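Local coordinates for protein arsenical resistance operon trans-acting repressor (Bacteroides vulgatus, PDB 3KTB) that probably binds DNA as a repressor of an arsenical resistance operon, and belongs to the ArsD family with its thioredoxin-like fold, at residues E8-M14 / V46-R52; L29-V35 / Y91-M97; S38-I44 / T101-L105. Residues are numbered along the deposited sequence.

Contact 1. Residues E8-M14 / V46-R52; sequences EIFDPAM and VTRHNLR
Strands 8-11 and 47-50 run parallel, their axes 4.7 Å apart at closest approach and N-to-C directions 15° apart, in the register Glu8-Thr47, Ile9-Arg48, Phe10-His49. Extended backbones let Ile9 N donate to Thr47 O (2.8 Å), His49 N to Ile9 O (2.8 Å) and Asp11 N to His49 O (2.6 Å). On the face of Glu8 and Phe10, Glu8 (chi1, chi2 t) receives His49 NE2 at OE1 (2.6 Å); His49 ND1 is satisfied by Glu54. His49 CD2 sits over one face of the Phe10 ring, 3.4 Å from Phe10 CE1, the planes oblique at 56°. On the face of Ile9, m-rotamer Asp11 forms a bidentate salt bridge: Arg48 NE to Asp11 OD2 2.8 Å and Arg48 NH2 to Asp11 OD1 2.9 Å, with Tyr91 OH also bonded to OD1. Farther along, the Asn50 side chain (chi1 t) takes up the Met14 backbone: OD1 accepts Met14 N (2.9 Å) and, in an Asx turn, Arg52 N (3.1 Å), while ND2 donates to Met14 O (2.8 Å). These are the strands of a beta-alpha-beta unit whose helix 27-41 packs on Val46 and Arg48; strand 78-81 hydrogen-bonds the other edge of 7-11, and helix 57-60 packs against Phe10 and His49.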
loop_
_atom_site.group_PDB
_atom_site.type_symbol
_atom_site.label_atom_id
_atom_site.label_comp_id
_atom_site.label_asym_id
_atom_site.label_seq_id
_atom_site.Cartn_x
_atom_site.Cartn_y
_atom_site.Cartn_z
ATOM N N GLU A 8 4.683 25.953 -10.868
ATOM C CA GLU A 8 5.321 24.694 -11.224
ATOM C C GLU A 8 5.353 24.609 -12.746
ATOM O O GLU A 8 4.333 24.790 -13.399
ATOM C CB GLU A 8 4.513 23.524 -10.672
ATOM C CG GLU A 8 5.305 22.252 -10.497
ATOM C CD GLU A 8 4.433 21.119 -9.978
ATOM O OE1 GLU A 8 4.874 19.950 -10.045
ATOM O OE2 GLU A 8 3.301 21.400 -9.512
ATOM N N ILE A 9 6.528 24.343 -13.302
ATOM C CA ILE A 9 6.717 24.374 -14.744
ATOM C C ILE A 9 7.077 22.979 -15.267
ATOM O O ILE A 9 8.017 22.339 -14.775
ATOM C CB ILE A 9 7.838 25.366 -15.133
ATOM C CG1 ILE A 9 7.387 26.807 -14.888
ATOM C CG2 ILE A 9 8.245 25.169 -16.584
ATOM C CD1 ILE A 9 8.504 27.823 -14.999
ATOM N N PHE A 10 6.330 22.519 -16.265
ATOM C CA PHE A 10 6.586 21.221 -16.894
ATOM C C PHE A 10 7.268 21.428 -18.231
ATOM O O PHE A 10 6.634 21.828 -19.204
ATOM C CB PHE A 10 5.275 20.441 -17.028
ATOM C CG PHE A 10 4.684 20.075 -15.701
ATOM C CD1 PHE A 10 4.704 18.760 -15.252
ATOM C CD2 PHE A 10 4.175 21.063 -14.866
ATOM C CE1 PHE A 10 4.200 18.426 -14.008
ATOM C CE2 PHE A 10 3.664 20.739 -13.624
ATOM C CZ PHE A 10 3.676 19.415 -13.193
ATOM N N ASP A 11 8.577 21.211 -18.272
ATOM C CA ASP A 11 9.305 21.404 -19.517
ATOM C C ASP A 11 8.979 20.297 -20.520
ATOM O O ASP A 11 8.448 19.250 -20.143
ATOM C CB ASP A 11 10.802 21.423 -19.253
ATOM C CG ASP A 11 11.230 22.604 -18.375
ATOM O OD1 ASP A 11 11.000 23.764 -18.766
ATOM O OD2 ASP A 11 11.793 22.355 -17.290
ATOM N N PRO A 12 9.280 20.541 -21.808
ATOM C CA PRO A 12 9.386 19.431 -22.758
ATOM C C PRO A 12 10.501 18.487 -22.322
ATOM O O PRO A 12 11.192 18.759 -21.326
ATOM C CB PRO A 12 9.788 20.125 -24.063
ATOM C CG PRO A 12 9.262 21.507 -23.933
ATOM C CD PRO A 12 9.343 21.853 -22.476
ATOM N N ALA A 13 10.674 17.389 -23.059
ATOM C CA ALA A 13 11.833 16.534 -22.871
ATOM C C ALA A 13 13.057 17.293 -23.383
ATOM O O ALA A 13 13.102 17.727 -24.542
ATOM C CB ALA A 13 11.658 15.174 -23.615
HETATM N N MSE A 14 14.036 17.477 -22.510
HETATM C CA MSE A 14 15.241 18.198 -22.873
HETATM C C MSE A 14 16.440 17.397 -22.383
HETATM O O MSE A 14 16.314 16.571 -21.478
HETATM C CB MSE A 14 15.235 19.597 -22.246
HETATM C CG MSE A 14 13.977 20.419 -22.584
HETATM SE SE MSE A 14 14.048 22.220 -21.787
HETATM C CE MSE A 14 14.221 21.743 -19.885
ATOM N N VAL A 46 10.466 27.784 -7.657
ATOM C CA VAL A 46 9.675 27.396 -8.817
ATOM C C VAL A 46 10.121 25.989 -9.215
ATOM O O VAL A 46 11.231 25.799 -9.716
ATOM C CB VAL A 46 9.895 28.367 -9.994
ATOM C CG1 VAL A 46 9.053 27.950 -11.178
ATOM C CG2 VAL A 46 9.540 29.772 -9.569
ATOM N N THR A 47 9.273 24.999 -8.960
ATOM C CA THR A 47 9.613 23.605 -9.231
ATOM C C THR A 47 9.533 23.386 -10.743
ATOM O O THR A 47 8.572 23.838 -11.383
ATOM C CB THR A 47 8.655 22.642 -8.459
ATOM O OG1 THR A 47 8.858 22.792 -7.044
ATOM C CG2 THR A 47 8.904 21.194 -8.844
ATOM N N ARG A 48 10.556 22.747 -11.316
ATOM C CA ARG A 48 10.557 22.420 -12.748
ATOM C C ARG A 48 10.567 20.933 -12.924
ATOM O O ARG A 48 11.227 20.217 -12.156
ATOM C CB ARG A 48 11.850 22.849 -13.402
ATOM C CG ARG A 48 11.938 24.245 -13.840
ATOM C CD ARG A 48 13.262 24.396 -14.556
ATOM N NE ARG A 48 12.989 24.530 -15.969
ATOM C CZ ARG A 48 13.620 25.369 -16.768
ATOM N NH1 ARG A 48 14.585 26.134 -16.267
ATOM N NH2 ARG A 48 13.274 25.441 -18.059
ATOM N N HIS A 49 9.918 20.468 -13.982
ATOM C CA HIS A 49 10.084 19.084 -14.395
ATOM C C HIS A 49 10.519 18.982 -15.853
ATOM O O HIS A 49 10.132 19.801 -16.698
ATOM C CB HIS A 49 8.803 18.281 -14.170
ATOM C CG HIS A 49 8.245 18.430 -12.793
ATOM N ND1 HIS A 49 8.924 18.004 -11.669
ATOM C CD2 HIS A 49 7.088 18.981 -12.354
ATOM C CE1 HIS A 49 8.205 18.280 -10.593
ATOM N NE2 HIS A 49 7.088 18.874 -10.982
ATOM N N ASN A 50 11.319 17.960 -16.131
ATOM C CA ASN A 50 11.729 17.636 -17.491
ATOM C C ASN A 50 11.124 16.275 -17.903
ATOM O O ASN A 50 11.360 15.256 -17.243
ATOM C CB ASN A 50 13.263 17.614 -17.544
ATOM C CG ASN A 50 13.806 17.157 -18.880
ATOM O OD1 ASN A 50 13.065 16.968 -19.850
ATOM N ND2 ASN A 50 15.121 16.977 -18.940
ATOM N N LEU A 51 10.336 16.252 -18.976
ATOM C CA LEU A 51 9.681 15.015 -19.409
ATOM C C LEU A 51 10.664 13.835 -19.565
ATOM O O LEU A 51 10.388 12.707 -19.180
ATOM C CB LEU A 51 8.933 15.246 -20.722
ATOM C CG LEU A 51 8.256 14.016 -21.331
ATOM C CD1 LEU A 51 7.501 13.224 -20.259
ATOM C CD2 LEU A 51 7.309 14.416 -22.475
ATOM N N ARG A 52 11.818 14.105 -20.136
ATOM C CA ARG A 52 12.825 13.074 -20.287
ATOM C C ARG A 52 13.281 12.456 -18.959
ATOM O O ARG A 52 13.609 11.274 -18.894
ATOM C CB ARG A 52 14.028 13.647 -21.019
ATOM C CG ARG A 52 15.281 12.852 -20.803
ATOM C CD ARG A 52 16.315 13.234 -21.814
ATOM N NE ARG A 52 17.545 12.515 -21.552
ATOM C CZ ARG A 52 18.453 12.898 -20.665
ATOM N NH1 ARG A 52 18.271 14.004 -19.954
ATOM N NH2 ARG A 52 19.545 12.166 -20.497
#

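Contact 2. Residues L29-V35 / Y91-M97; sequences LMRIAVV and YPTTKQM
Helix 27-41 presents Arg31, Ile32 and Val35 toward the turn that leads into helix 94-101, with Ile32 CA 7.1 Å from Tyr91 CA and Val35 CA 7.3 Å from Thr94 CA. Residues 91-93 are extended, and the helix starts at Thr94.

The polar bonds across the contact come from Arg31, with chi1 and chi2 both t and chi3 p. Its NH1 and NH2 donate to Pro92 O at 2.9 and 3.1 Å, and NH2 also reaches Thr94 OG1 at 3.0 Å; these acceptors lie at the guanidinium edge, and Glu28 adds a salt bridge to NH1. Within 91-97, Thr93 is the N-cap of a capping box: Gln96 N donates to Thr93 OG1 (3.1 Å), and Thr93 N to Gln96 OE1 (3.0 Å).

Apolar packing supplies the rest. Tyr91, chi1 m, takes Ile32 CG2 over one ring face in a CH-pi contact, 4.3 Å from the centroid, and Leu29 CD2 lies 3.4 Å from Tyr91 CE2. Ile32 CD1 lies 4.2 Å from Met97 CG, and Val35 CG1 3.8 Å from Met97 CE; Met97 is selenomethionine, all m.

The two helices pack here over the sheet, Tyr91 resting on Ile9 and Arg48 and Met97 on Ile7, consistent with a thioredoxin-like fold. A cationic group thus binds a carbonyl and a hydroxyl at the helix start, joining the helices by directional bonds as well as by packing.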
loop_
_atom_site.group_PDB
_atom_site.type_symbol
_atom_site.label_atom_id
_atom_site.label_comp_id
_atom_site.label_asym_id
_atom_site.label_seq_id
_atom_site.Cartn_x
_atom_site.Cartn_y
_atom_site.Cartn_z
ATOM N N LEU A 29 14.781 30.074 -22.810
ATOM C CA LEU A 29 15.240 29.174 -21.753
ATOM C C LEU A 29 16.175 29.889 -20.802
ATOM O O LEU A 29 16.145 29.656 -19.577
ATOM C CB LEU A 29 15.873 27.911 -22.326
ATOM C CG LEU A 29 14.901 26.933 -22.991
ATOM C CD1 LEU A 29 15.633 25.884 -23.859
ATOM C CD2 LEU A 29 14.025 26.264 -21.952
HETATM N N MSE A 30 17.005 30.776 -21.340
HETATM C CA MSE A 30 17.916 31.514 -20.468
HETATM C C MSE A 30 17.123 32.547 -19.663
HETATM O O MSE A 30 17.369 32.744 -18.465
HETATM C CB MSE A 30 19.039 32.170 -21.274
HETATM C CG MSE A 30 20.088 32.913 -20.451
HETATM SE SE MSE A 30 21.163 31.859 -19.170
HETATM C CE MSE A 30 22.928 32.099 -19.962
ATOM N N ARG A 31 16.143 33.187 -20.302
ATOM C CA ARG A 31 15.336 34.166 -19.580
ATOM C C ARG A 31 14.690 33.523 -18.338
ATOM O O ARG A 31 14.849 33.999 -17.195
ATOM C CB ARG A 31 14.266 34.747 -20.481
ATOM C CG ARG A 31 13.481 35.872 -19.812
ATOM C CD ARG A 31 12.433 36.462 -20.751
ATOM N NE ARG A 31 11.481 35.448 -21.203
ATOM C CZ ARG A 31 10.523 34.935 -20.432
ATOM N NH1 ARG A 31 9.698 34.016 -20.912
ATOM N NH2 ARG A 31 10.392 35.338 -19.173
ATOM N N ILE A 32 13.976 32.426 -18.559
ATOM C CA ILE A 32 13.265 31.765 -17.473
ATOM C C ILE A 32 14.207 31.151 -16.420
ATOM O O ILE A 32 13.912 31.204 -15.219
ATOM C CB ILE A 32 12.202 30.748 -17.997
ATOM C CG1 ILE A 32 11.187 30.440 -16.912
ATOM C CG2 ILE A 32 12.838 29.469 -18.503
ATOM C CD1 ILE A 32 10.216 31.577 -16.674
ATOM N N ALA A 33 15.343 30.599 -16.846
ATOM C CA ALA A 33 16.312 30.094 -15.869
ATOM C C ALA A 33 16.841 31.215 -14.974
ATOM O O ALA A 33 17.061 31.027 -13.773
ATOM C CB ALA A 33 17.460 29.372 -16.557
ATOM N N VAL A 34 17.057 32.390 -15.548
ATOM C CA VAL A 34 17.556 33.509 -14.753
ATOM C C VAL A 34 16.493 33.945 -13.744
ATOM O O VAL A 34 16.799 34.217 -12.580
ATOM C CB VAL A 34 17.905 34.723 -15.637
ATOM C CG1 VAL A 34 17.991 36.005 -14.774
ATOM C CG2 VAL A 34 19.202 34.468 -16.368
ATOM N N VAL A 35 15.241 34.009 -14.203
ATOM C CA VAL A 35 14.135 34.356 -13.325
ATOM C C VAL A 35 14.056 33.350 -12.170
ATOM O O VAL A 35 13.998 33.735 -11.009
ATOM C CB VAL A 35 12.812 34.411 -14.099
ATOM C CG1 VAL A 35 11.619 34.250 -13.150
ATOM C CG2 VAL A 35 12.709 35.731 -14.920
ATOM N N TYR A 91 7.107 29.762 -22.395
ATOM C CA TYR A 91 7.395 30.028 -20.984
ATOM C C TYR A 91 6.760 31.333 -20.562
ATOM O O TYR A 91 6.757 32.285 -21.338
ATOM C CB TYR A 91 8.906 30.070 -20.719
ATOM C CG TYR A 91 9.516 28.701 -20.854
ATOM C CD1 TYR A 91 9.371 27.770 -19.834
ATOM C CD2 TYR A 91 10.193 28.320 -22.007
ATOM C CE1 TYR A 91 9.900 26.506 -19.938
ATOM C CE2 TYR A 91 10.715 27.041 -22.126
ATOM C CZ TYR A 91 10.561 26.141 -21.078
ATOM O OH TYR A 91 11.061 24.867 -21.140
ATOM N N PRO A 92 6.236 31.382 -19.325
ATOM C CA PRO A 92 5.636 32.596 -18.777
ATOM C C PRO A 92 6.554 33.789 -18.960
ATOM O O PRO A 92 7.757 33.684 -18.767
ATOM C CB PRO A 92 5.514 32.279 -17.281
ATOM C CG PRO A 92 5.375 30.816 -17.233
ATOM C CD PRO A 92 6.282 30.302 -18.322
ATOM N N THR A 93 5.979 34.923 -19.324
ATOM C CA THR A 93 6.731 36.160 -19.386
ATOM C C THR A 93 7.226 36.571 -18.009
ATOM O O THR A 93 6.669 36.175 -16.973
ATOM C CB THR A 93 5.851 37.311 -19.909
ATOM O OG1 THR A 93 4.788 37.561 -18.976
ATOM C CG2 THR A 93 5.273 36.949 -21.262
ATOM N N THR A 94 8.264 37.399 -18.006
ATOM C CA THR A 94 8.774 37.949 -16.770
ATOM C C THR A 94 7.715 38.800 -16.051
ATOM O O THR A 94 7.645 38.801 -14.814
ATOM C CB THR A 94 10.106 38.705 -16.992
ATOM O OG1 THR A 94 11.030 37.836 -17.668
ATOM C CG2 THR A 94 10.731 39.131 -15.640
ATOM N N LYS A 95 6.881 39.502 -16.817
ATOM C CA LYS A 95 5.780 40.267 -16.238
ATOM C C LYS A 95 4.879 39.376 -15.371
ATOM O O LYS A 95 4.615 39.697 -14.206
ATOM C CB LYS A 95 4.949 40.960 -17.331
ATOM C CG LYS A 95 3.771 41.773 -16.784
ATOM C CD LYS A 95 3.102 42.631 -17.865
ATOM C CE LYS A 95 1.946 43.463 -17.289
ATOM N NZ LYS A 95 1.393 44.456 -18.272
ATOM N N GLN A 96 4.424 38.256 -15.935
ATOM C CA GLN A 96 3.622 37.281 -15.185
ATOM C C GLN A 96 4.330 36.717 -13.940
ATOM O O GLN A 96 3.752 36.715 -12.842
ATOM C CB GLN A 96 3.199 36.123 -16.086
ATOM C CG GLN A 96 2.395 36.535 -17.282
ATOM C CD GLN A 96 2.088 35.360 -18.187
ATOM O OE1 GLN A 96 2.992 34.739 -18.748
ATOM N NE2 GLN A 96 0.805 35.047 -18.334
HETATM N N MSE A 97 5.562 36.222 -14.110
HETATM C CA MSE A 97 6.298 35.667 -12.971
HETATM C C MSE A 97 6.349 36.727 -11.883
HETATM O O MSE A 97 6.129 36.452 -10.698
HETATM C CB MSE A 97 7.716 35.243 -13.366
HETATM C CG MSE A 97 7.770 34.168 -14.451
HETATM SE SE MSE A 97 7.054 32.472 -13.773
HETATM C CE MSE A 97 8.560 32.032 -12.562
#

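Contact 3. Residues S38-I44 / T101-L105; sequences SLKKQGI and TGVNL
Two helix ends meet here, each left through a glycine with positive phi, and no hydrogen bond crosses between them. Gly43 is the C-prime residue of a Schellman motif closing helix 27-41, with Ile44 N bonded to Leu39 O (2.9 Å) and Gly43 N to Lys40 O (2.8 Å). Gly102, at phi 79° and psi -3°, is the first residue to leave helix 94-101; a side chain there would jam against the preceding carbonyl oxygen. From this point residues 103-105 run extended past the end of the other helix, with Leu39 CA 7.8 Å from Val103 CA, Ser38 CA 7.8 Å from Leu105 CA and Ile44 CA 8.2 Å from Thr101 CA.

The union is made by apolar side chains. Leu39, in its m,t rotamer, places CD2 3.6 Å from Thr101 CG2, 4.0 Å from Val103 CG2 and 4.2 Å from Leu105 CD2. Ile44, also m,t, brings CD1 to 3.7 Å from Val103 CG2, and Ser38 CB lies 4.0 Å from Leu105 CD2. Met97 in helix 94-101 also packs on Leu39 and Leu105, so Leu105 is seated between the two helices. Gln42 OE1 makes a van der Waals contact with Val103 CG1 at 3.3 Å.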
loop_
_atom_site.group_PDB
_atom_site.type_symbol
_atom_site.label_atom_id
_atom_site.label_comp_id
_atom_site.label_asym_id
_atom_site.label_seq_id
_atom_site.Cartn_x
_atom_site.Cartn_y
_atom_site.Cartn_z
ATOM N N SER A 38 16.738 33.905 -9.644
ATOM C CA SER A 38 16.530 35.114 -8.825
ATOM C C SER A 38 15.496 34.841 -7.735
ATOM O O SER A 38 15.633 35.327 -6.607
ATOM C CB SER A 38 16.047 36.314 -9.652
ATOM O OG SER A 38 16.993 36.681 -10.624
ATOM N N LEU A 39 14.448 34.096 -8.084
ATOM C CA LEU A 39 13.439 33.742 -7.088
ATOM C C LEU A 39 14.032 32.847 -5.997
ATOM O O LEU A 39 13.768 33.069 -4.813
ATOM C CB LEU A 39 12.218 33.083 -7.728
ATOM C CG LEU A 39 11.520 34.067 -8.666
ATOM C CD1 LEU A 39 10.578 33.366 -9.631
ATOM C CD2 LEU A 39 10.806 35.125 -7.838
ATOM N N LYS A 40 14.845 31.872 -6.405
ATOM C CA LYS A 40 15.458 30.916 -5.483
ATOM C C LYS A 40 16.233 31.684 -4.420
ATOM O O LYS A 40 16.090 31.443 -3.201
ATOM C CB LYS A 40 16.371 29.943 -6.235
ATOM C CG LYS A 40 17.052 28.852 -5.371
ATOM C CD LYS A 40 17.879 27.900 -6.256
ATOM C CE LYS A 40 18.725 26.865 -5.482
ATOM N NZ LYS A 40 19.877 27.448 -4.686
ATOM N N LYS A 41 17.014 32.652 -4.884
ATOM C CA LYS A 41 17.810 33.482 -3.986
ATOM C C LYS A 41 16.952 34.167 -2.930
ATOM O O LYS A 41 17.463 34.544 -1.876
ATOM C CB LYS A 41 18.573 34.546 -4.780
ATOM C CG LYS A 41 19.815 34.008 -5.463
ATOM C CD LYS A 41 20.685 35.148 -5.996
ATOM C CE LYS A 41 21.984 34.606 -6.620
ATOM N NZ LYS A 41 21.749 33.807 -7.883
ATOM N N GLN A 42 15.662 34.361 -3.219
ATOM C CA GLN A 42 14.763 35.036 -2.275
ATOM C C GLN A 42 13.868 34.030 -1.565
ATOM O O GLN A 42 12.848 34.373 -0.983
ATOM C CB GLN A 42 13.937 36.100 -2.996
ATOM C CG GLN A 42 14.806 37.224 -3.505
ATOM C CD GLN A 42 14.009 38.328 -4.152
ATOM O OE1 GLN A 42 13.981 38.437 -5.375
ATOM N NE2 GLN A 42 13.352 39.157 -3.338
ATOM N N GLY A 43 14.244 32.769 -1.638
ATOM C CA GLY A 43 13.521 31.758 -0.906
ATOM C C GLY A 43 12.237 31.331 -1.577
ATOM O O GLY A 43 11.417 30.637 -0.962
ATOM N N ILE A 44 12.063 31.723 -2.839
ATOM C CA ILE A 44 10.897 31.299 -3.590
ATOM C C ILE A 44 11.262 30.226 -4.614
ATOM O O ILE A 44 12.058 30.465 -5.517
ATOM C CB ILE A 44 10.257 32.471 -4.318
ATOM C CG1 ILE A 44 9.740 33.481 -3.309
ATOM C CG2 ILE A 44 9.131 31.961 -5.231
ATOM C CD1 ILE A 44 9.549 34.834 -3.885
ATOM N N THR A 101 4.331 36.457 -8.183
ATOM C CA THR A 101 5.376 36.220 -7.217
ATOM C C THR A 101 5.534 37.440 -6.289
ATOM O O THR A 101 6.007 37.339 -5.161
ATOM C CB THR A 101 6.646 35.904 -8.027
ATOM O OG1 THR A 101 7.102 34.570 -7.751
ATOM C CG2 THR A 101 7.699 36.905 -7.809
ATOM N N GLY A 102 5.103 38.599 -6.760
ATOM C CA GLY A 102 5.231 39.810 -5.973
ATOM C C GLY A 102 6.639 40.367 -6.031
ATOM O O GLY A 102 6.912 41.424 -5.473
ATOM N N VAL A 103 7.541 39.658 -6.707
ATOM C CA VAL A 103 8.929 40.107 -6.818
ATOM C C VAL A 103 9.155 40.976 -8.058
ATOM O O VAL A 103 8.704 40.626 -9.151
ATOM C CB VAL A 103 9.914 38.910 -6.819
ATOM C CG1 VAL A 103 11.335 39.380 -7.145
ATOM C CG2 VAL A 103 9.859 38.187 -5.470
ATOM N N ASN A 104 9.841 42.106 -7.881
ATOM C CA ASN A 104 10.177 42.988 -9.002
ATOM C C ASN A 104 11.396 42.472 -9.751
ATOM O O ASN A 104 12.533 42.782 -9.397
ATOM C CB ASN A 104 10.414 44.431 -8.534
ATOM C CG ASN A 104 10.818 45.366 -9.677
ATOM O OD1 ASN A 104 10.502 45.122 -10.842
ATOM N ND2 ASN A 104 11.519 46.443 -9.338
ATOM N N LEU A 105 11.145 41.688 -10.793
ATOM C CA LEU A 105 12.216 41.020 -11.520
ATOM C C LEU A 105 12.911 41.940 -12.541
ATOM O O LEU A 105 12.318 42.904 -13.040
ATOM C CB LEU A 105 11.698 39.724 -12.152
ATOM C CG LEU A 105 11.258 38.695 -11.093
ATOM C CD1 LEU A 105 10.163 37.776 -11.611
ATOM C CD2 LEU A 105 12.440 37.871 -10.507
#

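Contacts 2 and 3 lie along the same helix, 27-41, their centres 12 Å apart, and Met97 joins them: its CE is 3.8 Å from Leu39 CD1 and its CB 3.9 Å from Leu105 CD1. Contact 1, centred 14 Å from contact 2 and 19 Å from contact 3, meets this helical layer at two places. Tyr91 OH lies 2.6 Å from Asp11 OD1, a probable hydrogen bond, and Val46 CG2 packs on Met97 CE (3.9 Å) and Leu39 CD1 (3.7 Å). Residues 8-14 lead directly to Cys15 and Cys16; Cys16 is disulfide-bonded to Cys21 and Cys15 forms an interchain disulfide, so contact 1 leads from the sheet to the cysteine loop.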